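PDB 1OY3: NF-kappa-B inhibitor beta from Mus musculus, which inhibits NF-kappa-B by binding it and trapping it in the cytoplasm, through a domain built of ankyrin repeats. Local coordinates for residues E36-Q41 with E62-A67; V96-R101 with R175-A180; V164-K169 with A205-L210. All blocks are in the same frame, centred on the assembly; numbering follows the deposited sequence.

Contact 1: E36-Q41 with E62-A67; sequences EYLDLQ and EKLYAA
Leu38 meets Leu64 and Ala67 where the first ankyrin repeat hands over to the second, an apolar joint of the stacked-repeat solenoid. One leucine supplies all of it from the side of 36-41, and its two methyl branches take different partners. CD2 faces the branch end of the other leucine, Leu38 CD2 to Leu64 CD2 at 4.4 Å, a loose touch of methyls. CD1 lies against the last residue of 62-67, with Leu38 CD1 at 3.8 Å from the methyl CB of Ala67. The backbones stand well apart, the nearest CA atoms being those of Leu38 and Leu64 at 7.7 Å, and the leucine side chain spans the gap. Its CG sits anti to the carbonyl carbon (chi1 -77°), and CB already points at helix 58-66.

Around this pair, Leu29 and Ser32 of helix 22-32 and Leu13 of helix 12-18 also pack on Leu38, while Leu64 rests on Ala48 and Ala52 of helix 48-55. The backbone of Ala67 is tied to that of Gly34, and Asp39 OD1 takes a hydrogen bond from Gly70 N, two polar links between the same parts of the chain. At the end of 62-67, Ala67 N bonds to Lys63 O at 2.8 Å. The carbonyl of the same alanine is also covered by the leucine, whose CD1 lies 3.3 Å from Ala67 O.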
loop_
_atom_site.group_PDB
_atom_site.type_symbol
_atom_site.label_atom_id
_atom_site.label_comp_id
_atom_site.label_asym_id
_atom_site.label_seq_id
_atom_site.Cartn_x
_atom_site.Cartn_y
_atom_site.Cartn_z
ATOM N N GLU C 36 27.356 -0.149 -8.118
ATOM C CA GLU C 36 26.149 0.536 -7.669
ATOM C C GLU C 36 25.220 0.670 -8.869
ATOM O O GLU C 36 24.054 1.032 -8.733
ATOM C CB GLU C 36 26.478 1.928 -7.123
ATOM C CG GLU C 36 27.528 1.944 -6.022
ATOM C CD GLU C 36 27.655 3.305 -5.352
ATOM O OE1 GLU C 36 28.213 3.372 -4.235
ATOM O OE2 GLU C 36 27.190 4.310 -5.939
ATOM N N TYR C 37 25.759 0.373 -10.046
ATOM C CA TYR C 37 25.004 0.442 -11.288
ATOM C C TYR C 37 23.780 -0.467 -11.212
ATOM O O TYR C 37 22.734 -0.158 -11.778
ATOM C CB TYR C 37 25.899 0.015 -12.453
ATOM C CG TYR C 37 25.253 0.089 -13.818
ATOM C CD1 TYR C 37 24.893 1.313 -14.380
ATOM C CD2 TYR C 37 25.031 -1.067 -14.564
ATOM C CE1 TYR C 37 24.332 1.382 -15.662
ATOM C CE2 TYR C 37 24.472 -1.009 -15.842
ATOM C CZ TYR C 37 24.126 0.216 -16.386
ATOM O OH TYR C 37 23.585 0.263 -17.653
ATOM N N LEU C 38 23.915 -1.589 -10.513
ATOM C CA LEU C 38 22.807 -2.531 -10.379
ATOM C C LEU C 38 21.605 -1.938 -9.665
ATOM O O LEU C 38 20.466 -2.185 -10.053
ATOM C CB LEU C 38 23.243 -3.788 -9.618
ATOM C CG LEU C 38 24.068 -4.841 -10.349
ATOM C CD1 LEU C 38 24.420 -5.965 -9.387
ATOM C CD2 LEU C 38 23.276 -5.374 -11.527
ATOM N N ASP C 39 21.856 -1.146 -8.629
ATOM C CA ASP C 39 20.764 -0.569 -7.850
ATOM C C ASP C 39 20.196 0.764 -8.322
ATOM O O ASP C 39 19.354 1.348 -7.643
ATOM C CB ASP C 39 21.180 -0.454 -6.380
ATOM C CG ASP C 39 21.533 -1.799 -5.771
ATOM O OD1 ASP C 39 20.789 -2.779 -6.017
ATOM O OD2 ASP C 39 22.548 -1.876 -5.043
ATOM N N LEU C 40 20.641 1.247 -9.476
ATOM C CA LEU C 40 20.134 2.512 -9.982
ATOM C C LEU C 40 18.625 2.415 -10.155
ATOM O O LEU C 40 18.120 1.443 -10.701
ATOM C CB LEU C 40 20.800 2.860 -11.315
ATOM C CG LEU C 40 22.290 3.217 -11.228
ATOM C CD1 LEU C 40 22.834 3.474 -12.623
ATOM C CD2 LEU C 40 22.477 4.452 -10.343
ATOM N N GLN C 41 17.912 3.432 -9.686
ATOM C CA GLN C 41 16.457 3.459 -9.771
ATOM C C GLN C 41 15.960 4.434 -10.829
ATOM O O GLN C 41 16.372 5.590 -10.838
ATOM C CB GLN C 41 15.883 3.864 -8.413
ATOM C CG GLN C 41 16.365 2.997 -7.253
ATOM C CD GLN C 41 16.031 3.597 -5.895
ATOM O OE1 GLN C 41 16.916 3.834 -5.075
ATOM N NE2 GLN C 41 14.751 3.843 -5.656
ATOM N N GLU C 62 17.241 -14.184 -10.211
ATOM C CA GLU C 62 18.416 -14.847 -9.652
ATOM C C GLU C 62 19.711 -14.217 -10.149
ATOM O O GLU C 62 20.647 -14.019 -9.374
ATOM C CB GLU C 62 18.406 -16.348 -9.987
ATOM C CG GLU C 62 19.652 -17.112 -9.522
ATOM C CD GLU C 62 19.534 -18.622 -9.711
ATOM O OE1 GLU C 62 19.039 -19.049 -10.775
ATOM O OE2 GLU C 62 19.939 -19.381 -8.804
ATOM N N LYS C 63 19.768 -13.908 -11.441
ATOM C CA LYS C 63 20.968 -13.305 -12.014
ATOM C C LYS C 63 21.260 -12.001 -11.306
ATOM O O LYS C 63 22.375 -11.771 -10.830
ATOM C CB LYS C 63 20.772 -13.048 -13.503
ATOM C CG LYS C 63 20.597 -14.302 -14.324
ATOM C CD LYS C 63 20.520 -13.939 -15.799
ATOM C CE LYS C 63 20.391 -15.168 -16.666
ATOM N NZ LYS C 63 20.211 -14.749 -18.077
ATOM N N LEU C 64 20.241 -11.154 -11.216
ATOM C CA LEU C 64 20.374 -9.867 -10.551
ATOM C C LEU C 64 20.747 -10.075 -9.089
ATOM O O LEU C 64 21.642 -9.402 -8.567
ATOM C CB LEU C 64 19.059 -9.072 -10.682
ATOM C CG LEU C 64 18.740 -8.738 -12.143
ATOM C CD1 LEU C 64 17.315 -8.215 -12.305
ATOM C CD2 LEU C 64 19.761 -7.710 -12.638
ATOM N N TYR C 65 20.084 -11.026 -8.436
ATOM C CA TYR C 65 20.348 -11.312 -7.023
ATOM C C TYR C 65 21.772 -11.872 -6.864
ATOM O O TYR C 65 22.526 -11.463 -5.978
ATOM C CB TYR C 65 19.313 -12.325 -6.500
ATOM C CG TYR C 65 19.287 -12.540 -4.991
ATOM C CD1 TYR C 65 18.855 -13.758 -4.460
ATOM C CD2 TYR C 65 19.641 -11.526 -4.097
ATOM C CE1 TYR C 65 18.778 -13.964 -3.098
ATOM C CE2 TYR C 65 19.556 -11.723 -2.704
ATOM C CZ TYR C 65 19.123 -12.949 -2.224
ATOM O OH TYR C 65 19.002 -13.171 -0.864
ATOM N N ALA C 66 22.133 -12.800 -7.741
ATOM C CA ALA C 66 23.448 -13.422 -7.715
ATOM C C ALA C 66 24.519 -12.364 -7.930
ATOM O O ALA C 66 25.585 -12.422 -7.317
ATOM C CB ALA C 66 23.546 -14.498 -8.804
ATOM N N ALA C 67 24.218 -11.403 -8.806
ATOM C CA ALA C 67 25.132 -10.315 -9.136
ATOM C C ALA C 67 25.286 -9.307 -8.013
ATOM O O ALA C 67 26.136 -8.423 -8.087
ATOM C CB ALA C 67 24.660 -9.603 -10.405
#

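Contact 2: V96-R101 with R175-A180; sequences VLLQPR and RLLRDA
Leu98 reaches helix 171-180 from the centre of an inverse gamma turn, just where the chain leaves helix 91-97, and it is the one residue of 96-101 that touches 175-180. Its phi and psi of -77° and 53° break the helix there, and the turn is marked by a weak bond from Gln99 N to Leu97 O. Its CB points toward the other helix, and the branch methyls end among three residues. CD2 takes the methyl of Ala180, with Leu98 CD2 to Ala180 CB at 4.2 Å. CD1 meets the branch of the second leucine at the same separation, Leu98 CD1 to Leu177 CD2 4.2 Å, the two side chains crossing at a slant. Leu177 starts from a CB directed away from Leu98, and its CD2 branch comes back to make the touch. Leu176 adds a looser contact through its CB, 4.4 Å from Leu98 CD1.

Leu82 of helix 81-85 and Leu151, in the loop before helix 161-167, also pack on Leu98. On helix 171-180, Arg178 grips Asp179 side-on, NE and NH2 both meeting the single oxygen OD2 from one face of the carboxylate; NE is the nearer, Arg178 NE to Asp179 OD2 2.7 Å. The contact joins segments 74 residues apart in sequence through a leucine at the end of the third repeat's second helix, packed on the second helix of the fourth, an inter-repeat contact of the ankyrin stack.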
loop_
_atom_site.group_PDB
_atom_site.type_symbol
_atom_site.label_atom_id
_atom_site.label_comp_id
_atom_site.label_asym_id
_atom_site.label_seq_id
_atom_site.Cartn_x
_atom_site.Cartn_y
_atom_site.Cartn_z
ATOM N N VAL C 96 13.317 -17.372 -4.939
ATOM C CA VAL C 96 14.702 -17.034 -5.254
ATOM C C VAL C 96 15.228 -16.025 -4.227
ATOM O O VAL C 96 16.355 -16.134 -3.746
ATOM C CB VAL C 96 14.818 -16.380 -6.655
ATOM C CG1 VAL C 96 16.225 -15.885 -6.871
ATOM C CG2 VAL C 96 14.411 -17.378 -7.743
ATOM N N LEU C 97 14.404 -15.036 -3.897
ATOM C CA LEU C 97 14.812 -14.008 -2.950
ATOM C C LEU C 97 14.885 -14.472 -1.503
ATOM O O LEU C 97 15.766 -14.038 -0.757
ATOM C CB LEU C 97 13.872 -12.804 -3.029
ATOM C CG LEU C 97 13.865 -11.994 -4.331
ATOM C CD1 LEU C 97 12.781 -10.935 -4.249
ATOM C CD2 LEU C 97 15.237 -11.359 -4.573
ATOM N N LEU C 98 13.965 -15.354 -1.119
ATOM C CA LEU C 98 13.876 -15.851 0.249
ATOM C C LEU C 98 14.897 -16.915 0.687
ATOM O O LEU C 98 14.524 -17.968 1.203
ATOM C CB LEU C 98 12.451 -16.363 0.491
ATOM C CG LEU C 98 11.367 -15.283 0.346
ATOM C CD1 LEU C 98 9.992 -15.922 0.320
ATOM C CD2 LEU C 98 11.481 -14.290 1.482
ATOM N N GLN C 99 16.177 -16.626 0.483
ATOM C CA GLN C 99 17.272 -17.525 0.862
ATOM C C GLN C 99 18.570 -16.756 0.696
ATOM O O GLN C 99 18.581 -15.693 0.091
ATOM C CB GLN C 99 17.292 -18.772 -0.033
ATOM C CG GLN C 99 17.573 -18.505 -1.505
ATOM C CD GLN C 99 17.356 -19.742 -2.381
ATOM O OE1 GLN C 99 16.349 -19.855 -3.081
ATOM N NE2 GLN C 99 18.295 -20.673 -2.331
ATOM N N PRO C 100 19.680 -17.279 1.241
ATOM C CA PRO C 100 20.960 -16.586 1.113
ATOM C C PRO C 100 21.298 -16.359 -0.356
ATOM O O PRO C 100 21.129 -17.250 -1.178
ATOM C CB PRO C 100 21.936 -17.546 1.787
ATOM C CG PRO C 100 21.079 -18.194 2.841
ATOM C CD PRO C 100 19.810 -18.473 2.094
ATOM N N ARG C 101 21.764 -15.161 -0.675
ATOM C CA ARG C 101 22.138 -14.819 -2.039
ATOM C C ARG C 101 23.031 -15.901 -2.656
ATOM O O ARG C 101 23.825 -16.529 -1.963
ATOM C CB ARG C 101 22.874 -13.472 -2.051
ATOM C CG ARG C 101 23.502 -13.127 -3.391
ATOM C CD ARG C 101 24.310 -11.838 -3.358
ATOM N NE ARG C 101 23.482 -10.637 -3.435
ATOM C CZ ARG C 101 22.883 -10.064 -2.397
ATOM N NH1 ARG C 101 23.016 -10.576 -1.180
ATOM N NH2 ARG C 101 22.161 -8.968 -2.576
ATOM N N ARG C 175 2.174 -19.287 2.206
ATOM C CA ARG C 175 2.931 -20.470 2.603
ATOM C C ARG C 175 4.444 -20.232 2.559
ATOM O O ARG C 175 5.153 -20.561 3.512
ATOM C CB ARG C 175 2.535 -21.671 1.728
ATOM C CG ARG C 175 1.266 -22.373 2.217
ATOM C CD ARG C 175 0.985 -23.659 1.469
ATOM N NE ARG C 175 0.349 -23.416 0.181
ATOM C CZ ARG C 175 -0.958 -23.519 -0.036
ATOM N NH1 ARG C 175 -1.770 -23.873 0.957
ATOM N NH2 ARG C 175 -1.455 -23.255 -1.240
ATOM N N LEU C 176 4.930 -19.658 1.460
ATOM C CA LEU C 176 6.352 -19.354 1.311
ATOM C C LEU C 176 6.819 -18.380 2.388
ATOM O O LEU C 176 7.887 -18.549 2.982
ATOM C CB LEU C 176 6.629 -18.749 -0.069
ATOM C CG LEU C 176 6.925 -19.689 -1.241
ATOM C CD1 LEU C 176 6.206 -21.021 -1.078
ATOM C CD2 LEU C 176 6.511 -18.989 -2.526
ATOM N N LEU C 177 6.021 -17.345 2.631
ATOM C CA LEU C 177 6.365 -16.373 3.654
ATOM C C LEU C 177 6.393 -17.028 5.039
ATOM O O LEU C 177 7.318 -16.804 5.818
ATOM C CB LEU C 177 5.371 -15.208 3.629
ATOM C CG LEU C 177 5.505 -14.338 2.368
ATOM C CD1 LEU C 177 4.535 -13.170 2.453
ATOM C CD2 LEU C 177 6.950 -13.838 2.227
ATOM N N ARG C 178 5.375 -17.832 5.336
ATOM C CA ARG C 178 5.300 -18.523 6.617
ATOM C C ARG C 178 6.579 -19.335 6.831
ATOM O O ARG C 178 7.321 -19.112 7.789
ATOM C CB ARG C 178 4.087 -19.456 6.636
ATOM C CG ARG C 178 4.038 -20.403 7.832
ATOM C CD ARG C 178 3.084 -21.540 7.562
ATOM N NE ARG C 178 3.568 -22.394 6.480
ATOM C CZ ARG C 178 2.811 -23.231 5.781
ATOM N NH1 ARG C 178 1.517 -23.336 6.037
ATOM N NH2 ARG C 178 3.352 -23.973 4.823
ATOM N N ASP C 179 6.838 -20.262 5.912
ATOM C CA ASP C 179 8.021 -21.105 5.990
ATOM C C ASP C 179 9.299 -20.266 6.056
ATOM O O ASP C 179 10.291 -20.692 6.648
ATOM C CB ASP C 179 8.072 -22.055 4.783
ATOM C CG ASP C 179 6.870 -23.008 4.725
ATOM O OD1 ASP C 179 6.741 -23.743 3.727
ATOM O OD2 ASP C 179 6.054 -23.031 5.673
ATOM N N ALA C 180 9.277 -19.077 5.458
ATOM C CA ALA C 180 10.455 -18.203 5.469
ATOM C C ALA C 180 10.656 -17.559 6.845
ATOM O O ALA C 180 11.712 -16.975 7.132
ATOM C CB ALA C 180 10.324 -17.122 4.399
#

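Contact 3: V164-K169 with A205-L210; sequences VAVIHK and ASVLEL
Helix 161-167 ends in a Schellman motif facing helix 205-213, with Lys169 at positive phi as its C-prime residue, and the backbones come nearest at Lys169 and Val207, whose CA atoms are 6.6 Å apart. Val207 points its CB at this helix end and touches it with both methyls. CG1 goes to the valine of the helix, Val166 CG1 to Val207 CG1 at 3.8 Å, and Val166 CG2 lies only a little farther, 4.2 Å from the same Val207 CG1. The valine side chains meet at an angle. CG2 turns instead to the backbone of the C-prime residue, Val207 CG2 to Lys169 C at 4.1 Å. The division follows from the torsion of Val207: CG1 is anti to the backbone N (chi1 168°), which leaves CG2 anti to the carbonyl carbon and directed at the Schellman turn.

Lys169 covers Val207 with its main chain, while its amine end runs off from the contact. The turn is pinned by Lys169 N to Val166 O at 2.6 Å and by Asp170 N to Ala165 O. One residue earlier, His168 folds its ring back on the helix: His168 ND1 bonds to Val164 O at 2.9 Å, tilted 34° from the carbonyl plane, and His168 N uses the same oxygen. Leu198 and Ala199 of helix 195-201 also pack on Val166. The end of the first helix in the fourth repeat is thus seated on the second helix of the fifth, an inter-repeat contact of the ankyrin fold.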
loop_
_atom_site.group_PDB
_atom_site.type_symbol
_atom_site.label_atom_id
_atom_site.label_comp_id
_atom_site.label_asym_id
_atom_site.label_seq_id
_atom_site.Cartn_x
_atom_site.Cartn_y
_atom_site.Cartn_z
ATOM N N VAL C 164 0.687 -7.963 2.139
ATOM C CA VAL C 164 0.393 -7.924 0.712
ATOM C C VAL C 164 -0.094 -9.294 0.231
ATOM O O VAL C 164 -1.123 -9.386 -0.430
ATOM C CB VAL C 164 1.645 -7.482 -0.101
ATOM C CG1 VAL C 164 1.286 -7.272 -1.574
ATOM C CG2 VAL C 164 2.197 -6.183 0.481
ATOM N N ALA C 165 0.621 -10.363 0.580
ATOM C CA ALA C 165 0.206 -11.696 0.138
ATOM C C ALA C 165 -1.219 -12.029 0.600
ATOM O O ALA C 165 -1.995 -12.624 -0.144
ATOM C CB ALA C 165 1.193 -12.749 0.629
ATOM N N VAL C 166 -1.571 -11.630 1.818
ATOM C CA VAL C 166 -2.913 -11.893 2.333
ATOM C C VAL C 166 -3.923 -10.970 1.636
ATOM O O VAL C 166 -4.975 -11.425 1.184
ATOM C CB VAL C 166 -3.000 -11.665 3.863
ATOM C CG1 VAL C 166 -4.425 -11.960 4.348
ATOM C CG2 VAL C 166 -1.995 -12.561 4.595
ATOM N N ILE C 167 -3.607 -9.678 1.546
ATOM C CA ILE C 167 -4.509 -8.737 0.882
ATOM C C ILE C 167 -4.886 -9.300 -0.485
ATOM O O ILE C 167 -6.028 -9.186 -0.925
ATOM C CB ILE C 167 -3.860 -7.347 0.654
ATOM C CG1 ILE C 167 -3.475 -6.706 1.988
ATOM C CG2 ILE C 167 -4.823 -6.448 -0.119
ATOM C CD1 ILE C 167 -4.577 -6.668 2.990
ATOM N N HIS C 168 -3.916 -9.913 -1.155
ATOM C CA HIS C 168 -4.164 -10.490 -2.463
ATOM C C HIS C 168 -4.623 -11.936 -2.418
ATOM O O HIS C 168 -4.561 -12.625 -3.427
ATOM C CB HIS C 168 -2.923 -10.395 -3.356
ATOM C CG HIS C 168 -2.565 -8.997 -3.756
ATOM N ND1 HIS C 168 -2.141 -8.048 -2.849
ATOM C CD2 HIS C 168 -2.556 -8.391 -4.968
ATOM C CE1 HIS C 168 -1.884 -6.918 -3.486
ATOM N NE2 HIS C 168 -2.129 -7.099 -4.771
ATOM N N LYS C 169 -5.085 -12.395 -1.257
ATOM C CA LYS C 169 -5.590 -13.760 -1.113
ATOM C C LYS C 169 -4.688 -14.760 -1.832
ATOM O O LYS C 169 -5.159 -15.605 -2.593
ATOM C CB LYS C 169 -7.007 -13.851 -1.692
ATOM C CG LYS C 169 -7.950 -12.739 -1.228
ATOM C CD LYS C 169 -9.324 -12.847 -1.901
ATOM C CE LYS C 169 -9.198 -12.856 -3.424
ATOM N NZ LYS C 169 -10.497 -13.064 -4.143
ATOM N N ALA C 205 -10.884 -17.628 3.174
ATOM C CA ALA C 205 -10.922 -18.659 4.207
ATOM C C ALA C 205 -9.694 -19.560 4.260
ATOM O O ALA C 205 -9.198 -19.867 5.348
ATOM C CB ALA C 205 -12.183 -19.511 4.039
ATOM N N SER C 206 -9.213 -19.992 3.097
ATOM C CA SER C 206 -8.051 -20.878 3.040
ATOM C C SER C 206 -6.801 -20.178 3.579
ATOM O O SER C 206 -5.944 -20.802 4.206
ATOM C CB SER C 206 -7.808 -21.345 1.604
ATOM O OG SER C 206 -7.166 -20.337 0.845
ATOM N N VAL C 207 -6.705 -18.875 3.333
ATOM C CA VAL C 207 -5.582 -18.084 3.814
ATOM C C VAL C 207 -5.762 -17.921 5.320
ATOM O O VAL C 207 -4.802 -18.015 6.090
ATOM C CB VAL C 207 -5.543 -16.693 3.116
ATOM C CG1 VAL C 207 -4.549 -15.764 3.820
ATOM C CG2 VAL C 207 -5.147 -16.868 1.661
ATOM N N LEU C 208 -7.000 -17.682 5.737
ATOM C CA LEU C 208 -7.303 -17.524 7.157
ATOM C C LEU C 208 -6.864 -18.788 7.891
ATOM O O LEU C 208 -6.252 -18.726 8.968
ATOM C CB LEU C 208 -8.806 -17.308 7.353
ATOM C CG LEU C 208 -9.333 -17.234 8.787
ATOM C CD1 LEU C 208 -8.676 -16.068 9.523
ATOM C CD2 LEU C 208 -10.852 -17.069 8.759
ATOM N N GLU C 209 -7.160 -19.936 7.291
ATOM C CA GLU C 209 -6.792 -21.216 7.892
ATOM C C GLU C 209 -5.289 -21.412 7.946
ATOM O O GLU C 209 -4.757 -21.828 8.980
ATOM C CB GLU C 209 -7.430 -22.379 7.137
ATOM C CG GLU C 209 -6.999 -23.741 7.671
ATOM C CD GLU C 209 -7.944 -24.851 7.269
ATOM O OE1 GLU C 209 -8.128 -25.071 6.052
ATOM O OE2 GLU C 209 -8.508 -25.502 8.179
ATOM N N LEU C 210 -4.600 -21.127 6.840
ATOM C CA LEU C 210 -3.142 -21.270 6.822
ATOM C C LEU C 210 -2.579 -20.490 7.998
ATOM O O LEU C 210 -1.799 -21.016 8.793
ATOM C CB LEU C 210 -2.545 -20.726 5.516
ATOM C CG LEU C 210 -2.674 -21.607 4.269
ATOM C CD1 LEU C 210 -2.068 -20.892 3.056
ATOM C CD2 LEU C 210 -1.973 -22.946 4.515
#

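Overall arrangement
All three contacts join neighbouring ankyrin repeats through apolar side chains: the first to the second in contact 1, the third to the fourth in contact 2, the fourth to the fifth in contact 3. Contacts 1 and 3 are buried, although Lys169 brings an exposed margin to contact 3; contact 2 is only partly buried. Leucines reach across in contacts 1 and 2, a beta-branched valine in contact 3. Contacts 1 and 2 meet at Tyr65, whose OH probably hydrogen-bonds to Gln99 O, and contacts 2 and 3 meet where Leu177 packs on Ala165. Contacts 1 and 3 lie on opposite sides of the chain's centre, their centres about 31 Å apart.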